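PDB 5OET: glutathione synthetase-like effector 30 (Gpa-GSS30-apo) from Globodera pallida, which is a plant-parasite effector probably derived by neofunctionalization from glutathione synthetase, the ATP-dependent ligase that joins gamma-glutamylcysteine to glycine. Local coordinates for residues 244-249 against 304-309; 261-266 against 279-284. All blocks are in the same frame, centred on the assembly; numbering follows the deposited sequence.

Contact 1 of 2, residues 244-249 against 304-309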
ATOM      1  N   GLU A 244      -4.418  29.045  10.960  1.00 56.13           N
ATOM      2  CA  GLU A 244      -5.543  28.203  11.382  1.00 57.20           C
ATOM      3  C   GLU A 244      -6.420  27.683  10.232  1.00 54.69           C
ATOM      4  O   GLU A 244      -7.312  26.854  10.478  1.00 54.77           O
ATOM      5  CB  GLU A 244      -6.394  28.914  12.466  1.00 61.54           C
ATOM      6  CG  GLU A 244      -5.890  28.770  13.915  1.00 65.43           C
ATOM      7  CD  GLU A 244      -5.701  27.314  14.430  1.00 68.52           C
ATOM      8  OE1 GLU A 244      -6.313  26.326  13.922  1.00 70.02           O
ATOM      9  OE2 GLU A 244      -4.896  27.148  15.364  1.00 71.46           O
ATOM     10  N   ALA A 245      -6.143  28.118   8.996  1.00 51.96           N
ATOM     11  CA  ALA A 245      -6.853  27.650   7.805  1.00 49.25           C
ATOM     12  C   ALA A 245      -6.525  26.232   7.367  1.00 47.64           C
ATOM     13  O   ALA A 245      -5.394  25.759   7.513  1.00 46.25           O
ATOM     14  CB  ALA A 245      -6.606  28.579   6.640  1.00 48.91           C
ATOM     15  N   VAL A 246      -7.535  25.592   6.772  1.00 47.31           N
ATOM     16  CA  VAL A 246      -7.493  24.192   6.363  1.00 46.59           C
ATOM     17  C   VAL A 246      -7.455  24.094   4.866  1.00 45.49           C
ATOM     18  O   VAL A 246      -7.858  25.009   4.165  1.00 47.13           O
ATOM     19  CB  VAL A 246      -8.753  23.385   6.817  1.00 47.55           C
ATOM     20  CG1 VAL A 246      -9.007  23.562   8.308  1.00 48.69           C
ATOM     21  CG2 VAL A 246     -10.021  23.737   6.004  1.00 46.89           C
ATOM     22  N   ILE A 247      -7.034  22.941   4.388  1.00 43.75           N
ATOM     23  CA  ILE A 247      -7.094  22.613   2.987  1.00 42.62           C
ATOM     24  C   ILE A 247      -8.274  21.651   2.760  1.00 42.57           C
ATOM     25  O   ILE A 247      -8.378  20.612   3.420  1.00 41.88           O
ATOM     26  CB  ILE A 247      -5.779  21.974   2.547  1.00 41.42           C
ATOM     27  CG1 ILE A 247      -4.659  23.009   2.600  1.00 41.60           C
ATOM     28  CG2 ILE A 247      -5.912  21.432   1.139  1.00 41.33           C
ATOM     29  CD1 ILE A 247      -3.286  22.389   2.535  1.00 41.49           C
ATOM     30  N   LEU A 248      -9.148  21.993   1.813  1.00 41.85           N
ATOM     31  CA  LEU A 248     -10.342  21.214   1.558  1.00 41.87           C
ATOM     32  C   LEU A 248     -10.102  20.277   0.393  1.00 41.92           C
ATOM     33  O   LEU A 248      -9.663  20.719  -0.679  1.00 41.87           O
ATOM     34  CB  LEU A 248     -11.499  22.138   1.243  1.00 43.16           C
ATOM     35  CG  LEU A 248     -12.916  21.581   1.359  1.00 43.58           C
ATOM     36  CD1 LEU A 248     -13.214  21.155   2.792  1.00 43.89           C
ATOM     37  CD2 LEU A 248     -13.906  22.655   0.907  1.00 44.68           C
ATOM     38  N   PHE A 249     -10.354  18.982   0.617  1.00 41.26           N
ATOM     39  CA  PHE A 249     -10.344  17.988  -0.449  1.00 40.42           C
ATOM     40  C   PHE A 249     -11.809  17.715  -0.744  1.00 42.07           C
ATOM     41  O   PHE A 249     -12.543  17.156   0.115  1.00 43.44           O
ATOM     42  CB  PHE A 249      -9.605  16.715  -0.036  1.00 39.42           C
ATOM     43  CG  PHE A 249      -8.114  16.862  -0.039  1.00 38.33           C
ATOM     44  CD1 PHE A 249      -7.475  17.664   0.892  1.00 38.89           C
ATOM     45  CD2 PHE A 249      -7.347  16.220  -0.971  1.00 38.50           C
ATOM     46  CE1 PHE A 249      -6.089  17.813   0.902  1.00 38.49           C
ATOM     47  CE2 PHE A 249      -5.948  16.356  -0.961  1.00 38.97           C
ATOM     48  CZ  PHE A 249      -5.322  17.170  -0.028  1.00 38.02           C
ATOM     49  N   ASP A 304     -18.943  26.421   9.937  1.00 62.85           N
ATOM     50  CA  ASP A 304     -18.978  27.718  10.617  1.00 64.69           C
ATOM     51  C   ASP A 304     -17.730  28.089  11.445  1.00 65.04           C
ATOM     52  O   ASP A 304     -17.724  29.147  12.064  1.00 68.12           O
ATOM     53  CB  ASP A 304     -20.232  27.802  11.487  1.00 66.39           C
ATOM     54  CG  ASP A 304     -21.451  27.201  10.807  1.00 67.18           C
ATOM     55  OD1 ASP A 304     -22.104  27.885   9.978  1.00 67.78           O
ATOM     56  OD2 ASP A 304     -21.742  26.026  11.100  1.00 68.15           O
ATOM     57  N   LYS A 305     -16.675  27.272  11.413  1.00 62.87           N
ATOM     58  CA  LYS A 305     -15.509  27.447  12.280  1.00 63.84           C
ATOM     59  C   LYS A 305     -14.145  27.557  11.548  1.00 60.80           C
ATOM     60  O   LYS A 305     -13.248  28.268  12.014  1.00 61.20           O
ATOM     61  CB  LYS A 305     -15.478  26.283  13.268  1.00 66.18           C
ATOM     62  CG  LYS A 305     -14.459  26.395  14.393  1.00 68.31           C
ATOM     63  CD  LYS A 305     -14.439  25.097  15.176  1.00 69.77           C
ATOM     64  CE  LYS A 305     -13.451  25.147  16.329  1.00 72.16           C
ATOM     65  NZ  LYS A 305     -13.151  23.781  16.884  1.00 73.09           N
ATOM     66  N   PHE A 306     -13.979  26.857  10.428  1.00 56.76           N
ATOM     67  CA  PHE A 306     -12.679  26.733   9.780  1.00 53.56           C
ATOM     68  C   PHE A 306     -12.632  27.482   8.476  1.00 50.91           C
ATOM     69  O   PHE A 306     -13.437  27.238   7.594  1.00 48.91           O
ATOM     70  CB  PHE A 306     -12.351  25.269   9.542  1.00 52.34           C
ATOM     71  CG  PHE A 306     -12.121  24.509  10.806  1.00 53.38           C
ATOM     72  CD1 PHE A 306     -10.940  24.685  11.529  1.00 53.96           C
ATOM     73  CD2 PHE A 306     -13.092  23.633  11.304  1.00 53.92           C
ATOM     74  CE1 PHE A 306     -10.729  23.996  12.720  1.00 54.68           C
ATOM     75  CE2 PHE A 306     -12.889  22.945  12.492  1.00 54.01           C
ATOM     76  CZ  PHE A 306     -11.703  23.122  13.196  1.00 54.90           C
ATOM     77  N   VAL A 307     -11.656  28.381   8.366  1.00 49.47           N
ATOM     78  CA  VAL A 307     -11.393  29.078   7.131  1.00 47.61           C
ATOM     79  C   VAL A 307     -10.665  28.093   6.214  1.00 45.50           C
ATOM     80  O   VAL A 307      -9.885  27.264   6.656  1.00 44.67           O
ATOM     81  CB  VAL A 307     -10.620  30.393   7.372  1.00 48.24           C
ATOM     82  CG1 VAL A 307     -10.446  31.169   6.076  1.00 47.65           C
ATOM     83  CG2 VAL A 307     -11.378  31.271   8.372  1.00 49.48           C
ATOM     84  N   VAL A 308     -11.001  28.133   4.933  1.00 45.02           N
ATOM     85  CA  VAL A 308     -10.448  27.207   3.959  1.00 43.31           C
ATOM     86  C   VAL A 308      -9.512  28.023   3.096  1.00 43.05           C
ATOM     87  O   VAL A 308      -9.952  28.958   2.429  1.00 44.09           O
ATOM     88  CB  VAL A 308     -11.548  26.566   3.096  1.00 42.77           C
ATOM     89  CG1 VAL A 308     -10.942  25.697   2.012  1.00 42.43           C
ATOM     90  CG2 VAL A 308     -12.493  25.734   3.939  1.00 43.13           C
ATOM     91  N   ALA A 309      -8.229  27.671   3.130  1.00 42.58           N
ATOM     92  CA  ALA A 309      -7.187  28.355   2.362  1.00 42.42           C
ATOM     93  C   ALA A 309      -7.141  27.888   0.901  1.00 42.39           C
ATOM     94  O   ALA A 309      -6.961  28.698  -0.014  1.00 44.26           O
ATOM     95  CB  ALA A 309      -5.831  28.154   3.013  1.00 42.11           C
TER

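Contact 2 of 2, residues 261-266 against 279-284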
ATOM      1  N   GLU A 261      -5.705   8.418  -4.106  1.00 42.73           N
ATOM      2  CA  GLU A 261      -4.639   9.261  -4.616  1.00 44.80           C
ATOM      3  C   GLU A 261      -4.615  10.534  -3.780  1.00 43.15           C
ATOM      4  O   GLU A 261      -3.551  11.014  -3.421  1.00 45.15           O
ATOM      5  CB  GLU A 261      -4.841   9.592  -6.102  1.00 48.64           C
ATOM      6  CG  GLU A 261      -4.783   8.384  -7.049  1.00 52.45           C
ATOM      7  CD  GLU A 261      -5.345   8.695  -8.437  1.00 57.16           C
ATOM      8  OE1 GLU A 261      -4.677   9.454  -9.155  1.00 61.82           O
ATOM      9  OE2 GLU A 261      -6.442   8.212  -8.838  1.00 60.70           O
ATOM     10  N   SER A 262      -5.790  11.074  -3.476  1.00 42.29           N
ATOM     11  CA  SER A 262      -5.928  12.266  -2.604  1.00 41.60           C
ATOM     12  C   SER A 262      -5.319  12.046  -1.212  1.00 41.15           C
ATOM     13  O   SER A 262      -4.617  12.915  -0.702  1.00 41.96           O
ATOM     14  CB  SER A 262      -7.400  12.704  -2.459  1.00 41.12           C
ATOM     15  OG  SER A 262      -7.870  13.410  -3.603  1.00 40.38           O
ATOM     16  N   ARG A 263      -5.570  10.881  -0.626  1.00 38.83           N
ATOM     17  CA  ARG A 263      -5.062  10.555   0.693  1.00 37.32           C
ATOM     18  C   ARG A 263      -3.574  10.402   0.688  1.00 36.45           C
ATOM     19  O   ARG A 263      -2.905  10.748   1.657  1.00 36.87           O
ATOM     20  CB  ARG A 263      -5.685   9.267   1.194  1.00 37.66           C
ATOM     21  CG  ARG A 263      -7.176   9.383   1.471  1.00 37.79           C
ATOM     22  CD  ARG A 263      -7.414  10.036   2.792  1.00 38.82           C
ATOM     23  NE  ARG A 263      -8.809   9.947   3.185  1.00 40.42           N
ATOM     24  CZ  ARG A 263      -9.365  10.651   4.169  1.00 41.19           C
ATOM     25  NH1 ARG A 263      -8.651  11.527   4.872  1.00 40.88           N
ATOM     26  NH2 ARG A 263     -10.656  10.477   4.446  1.00 42.89           N
ATOM     27  N   GLN A 264      -3.059   9.867  -0.400  1.00 35.92           N
ATOM     28  CA  GLN A 264      -1.616   9.667  -0.572  1.00 35.97           C
ATOM     29  C   GLN A 264      -0.875  10.961  -0.744  1.00 36.09           C
ATOM     30  O   GLN A 264       0.293  11.039  -0.378  1.00 36.76           O
ATOM     31  CB  GLN A 264      -1.321   8.719  -1.755  1.00 35.41           C
ATOM     32  CG  GLN A 264      -1.603   7.263  -1.420  1.00 34.64           C
ATOM     33  CD  GLN A 264      -1.831   6.376  -2.616  1.00 35.42           C
ATOM     34  OE1 GLN A 264      -2.287   5.247  -2.466  1.00 35.59           O
ATOM     35  NE2 GLN A 264      -1.505   6.860  -3.810  1.00 36.63           N
ATOM     36  N   ILE A 265      -1.540  11.974  -1.292  1.00 37.42           N
ATOM     37  CA  ILE A 265      -0.955  13.321  -1.346  1.00 38.92           C
ATOM     38  C   ILE A 265      -0.733  13.814   0.074  1.00 40.41           C
ATOM     39  O   ILE A 265       0.343  14.330   0.364  1.00 42.40           O
ATOM     40  CB  ILE A 265      -1.793  14.326  -2.182  1.00 38.45           C
ATOM     41  CG1 ILE A 265      -1.730  13.945  -3.653  1.00 39.26           C
ATOM     42  CG2 ILE A 265      -1.249  15.729  -2.065  1.00 38.01           C
ATOM     43  CD1 ILE A 265      -2.861  14.476  -4.487  1.00 40.02           C
ATOM     44  N   THR A 266      -1.729  13.621   0.947  1.00 40.11           N
ATOM     45  CA  THR A 266      -1.656  14.084   2.326  1.00 40.63           C
ATOM     46  C   THR A 266      -0.607  13.338   3.126  1.00 40.98           C
ATOM     47  O   THR A 266      -0.056  13.895   4.065  1.00 42.60           O
ATOM     48  CB  THR A 266      -2.995  13.965   3.092  1.00 40.84           C
ATOM     49  OG1 THR A 266      -3.333  12.582   3.282  1.00 39.87           O
ATOM     50  CG2 THR A 266      -4.115  14.699   2.355  1.00 40.86           C
ATOM     51  N   CYS A 279      -6.166  18.837   6.712  1.00 50.74           N
ATOM     52  CA  CYS A 279      -6.767  18.590   5.432  1.00 49.73           C
ATOM     53  C   CYS A 279      -8.132  18.010   5.745  1.00 48.43           C
ATOM     54  O   CYS A 279      -8.215  17.047   6.492  1.00 50.32           O
ATOM     55  CB  CYS A 279      -5.917  17.571   4.655  1.00 49.29           C
ATOM     56  SG  CYS A 279      -4.269  18.187   4.174  1.00 49.15           S
ATOM     57  N   ARG A 280      -9.193  18.570   5.186  1.00 46.00           N
ATOM     58  CA  ARG A 280     -10.525  18.126   5.520  1.00 45.85           C
ATOM     59  C   ARG A 280     -11.191  17.504   4.310  1.00 43.50           C
ATOM     60  O   ARG A 280     -11.325  18.144   3.290  1.00 43.32           O
ATOM     61  CB  ARG A 280     -11.324  19.299   6.081  1.00 48.26           C
ATOM     62  CG  ARG A 280     -10.691  19.898   7.318  1.00 49.92           C
ATOM     63  CD  ARG A 280     -10.818  18.986   8.546  1.00 52.04           C
ATOM     64  NE  ARG A 280     -11.639  19.659   9.566  1.00 55.50           N
ATOM     65  CZ  ARG A 280     -12.911  19.393   9.870  1.00 57.74           C
ATOM     66  NH1 ARG A 280     -13.597  18.414   9.292  1.00 57.84           N
ATOM     67  NH2 ARG A 280     -13.512  20.130  10.782  1.00 61.30           N
ATOM     68  N   PHE A 281     -11.574  16.239   4.427  1.00 43.10           N
ATOM     69  CA  PHE A 281     -12.168  15.479   3.321  1.00 42.25           C
ATOM     70  C   PHE A 281     -13.676  15.531   3.398  1.00 43.87           C
ATOM     71  O   PHE A 281     -14.256  14.999   4.339  1.00 42.98           O
ATOM     72  CB  PHE A 281     -11.699  14.034   3.327  1.00 40.50           C
ATOM     73  CG  PHE A 281     -10.349  13.871   2.741  1.00 40.01           C
ATOM     74  CD1 PHE A 281      -9.244  14.454   3.358  1.00 39.43           C
ATOM     75  CD2 PHE A 281     -10.170  13.185   1.549  1.00 39.59           C
ATOM     76  CE1 PHE A 281      -7.991  14.333   2.814  1.00 38.48           C
ATOM     77  CE2 PHE A 281      -8.912  13.056   1.001  1.00 38.29           C
ATOM     78  CZ  PHE A 281      -7.818  13.631   1.636  1.00 38.37           C
ATOM     79  N   ILE A 282     -14.283  16.159   2.391  1.00 45.25           N
ATOM     80  CA  ILE A 282     -15.723  16.380   2.334  1.00 47.00           C
ATOM     81  C   ILE A 282     -16.225  15.955   0.941  1.00 46.16           C
ATOM     82  O   ILE A 282     -15.517  16.167  -0.045  1.00 47.10           O
ATOM     83  CB  ILE A 282     -16.030  17.879   2.688  1.00 48.21           C
ATOM     84  CG1 ILE A 282     -17.421  18.036   3.263  1.00 50.17           C
ATOM     85  CG2 ILE A 282     -15.870  18.826   1.494  1.00 47.98           C
ATOM     86  CD1 ILE A 282     -17.768  19.474   3.584  1.00 51.81           C
ATOM     87  N   THR A 283     -17.403  15.336   0.839  1.00 46.50           N
ATOM     88  CA  THR A 283     -18.016  15.172  -0.472  1.00 48.32           C
ATOM     89  C   THR A 283     -18.723  16.446  -0.835  1.00 51.08           C
ATOM     90  O   THR A 283     -18.993  17.280   0.023  1.00 53.92           O
ATOM     91  CB  THR A 283     -19.065  14.060  -0.587  1.00 48.97           C
ATOM     92  OG1 THR A 283     -20.208  14.380   0.197  1.00 50.66           O
ATOM     93  CG2 THR A 283     -18.514  12.751  -0.166  1.00 49.53           C
ATOM     94  N   ILE A 284     -19.043  16.569  -2.118  1.00 52.54           N
ATOM     95  CA  ILE A 284     -19.769  17.717  -2.626  1.00 53.45           C
ATOM     96  C   ILE A 284     -21.226  17.756  -2.149  1.00 54.10           C
ATOM     97  O   ILE A 284     -21.765  18.843  -1.993  1.00 54.70           O
ATOM     98  CB  ILE A 284     -19.650  17.817  -4.169  1.00 53.42           C
ATOM     99  CG1 ILE A 284     -19.949  19.252  -4.630  1.00 54.24           C
ATOM    100  CG2 ILE A 284     -20.539  16.800  -4.870  1.00 53.46           C
ATOM    101  CD1 ILE A 284     -19.690  19.473  -6.087  1.00 53.64           C
TER

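Contact 1 of 2, residues 244-249 against 304-309
Two main-chain hydrogen bonds hold 244-249 against 304-309, and both use Val246. Val246 N points its hydrogen at Val307 O, 2.9 Å away and 166° at the hydrogen, lying in the plane of that carbonyl. Val246 O accepts from Ala309 N at 2.9 Å, nearly along the C=O axis. Val246 thus grips the residues before and after Val308, the pattern of a parallel bridge. The same two acceptors draw weaker CA-H...O contacts, Ala245 CA to Val307 O at 3.3 Å and Val308 CA to Val246 O.

The bridge joins strands 246-251 and 306-314, neighbours in the parallel part of a Rossmann-like mixed sheet. The short strand segments diverge strongly, their N-to-C directions 67° apart. Lys305 and Phe306, just before the bridge, both face strand 300-302 in a classic beta bulge, and at Ala309 the chain turns a corner.

Apolar packing falls into two groups. On the face bearing Val246 and Val308, beta-branched residues well suited to a strand, Val246 CG2 meets Val308 CG2 obliquely at 3.8 Å. Val246 CG1, anti to its carbonyl carbon (chi1 -52°), approaches Phe306 CD1 at 3.9 Å, with the two side chains crossing at about a right angle. Val308 CG1, anti to its backbone N, extends to Leu248 CB at 3.7 Å. Elsewhere Ala245 CB and Ala309 CB touch at 3.7 Å. Such short side chains suit this position, because Trp237 and Phe240 of helix 225-240 pack on Ala309, and Trp237 NE1 also binds Ala245 O.

Contact 2 of 2, residues 261-266 against 279-284
Arg263 and Phe281 meet tip to tip, the guanidinium lying flat over one face of the phenyl ring with the planes only 12° apart. Arg263 CZ sits 3.7 Å from the centroid of the Phe281 ring, 13° off its normal, a cation-pi stack in which Arg263 NH1 comes closest, 3.3 Å from Phe281 CD1. A bend at chi2 (-80°) brings the arginine chain over the ring, so that its CD also makes a CH-pi contact with that face. Phe249 stacks on the opposite face, leaving the ring sandwiched, while Arg263 NE forms a salt bridge with Asp56 of the second subunit, which would help to balance the buried charge.

Helix 259-270 is the connection of a beta-alpha-beta crossover and runs antiparallel to strand 279-283, their short segments 10.6 Å apart at the axes.

From this helix Thr266 and Ser262 approach the phenyl ring at its edge. Thr266 CG2 lies in the ring plane, 3.9 Å from Phe281 CE1, and also touches Cys279 SG at 3.9 Å. Its hydroxyl turns back to Arg263 O, donating onto a carbonyl lone pair, so the methyl is left for packing. Ser262 likewise offers carbon, CB to Phe281 CE2 at 3.8 Å, while Ser262 OG is hydrogen-bonded to Arg314 NE.

How the contacts relate
From the N-terminal side, the chain leaves helix 225-240 and enters strand 246-251, the first half of contact 1. It then forms helix 259-270 and returns along strand 279-283. Contact 2 closes this short excursion of 12 intervening residues. Only after the 291-293 and 300-302 hairpin does 304-309 arrive on the other side of strand 246-251 to close contact 1, so contact 2 is nested within the larger loop. The two meet directly, through Ile247 O to Arg280 N and Phe249 N to Arg280 O. Strand 246-251 thus lies between strands 279-283 and 306-314, placing the two contacts side by side in one sheet; contact 2 also faces the second subunit.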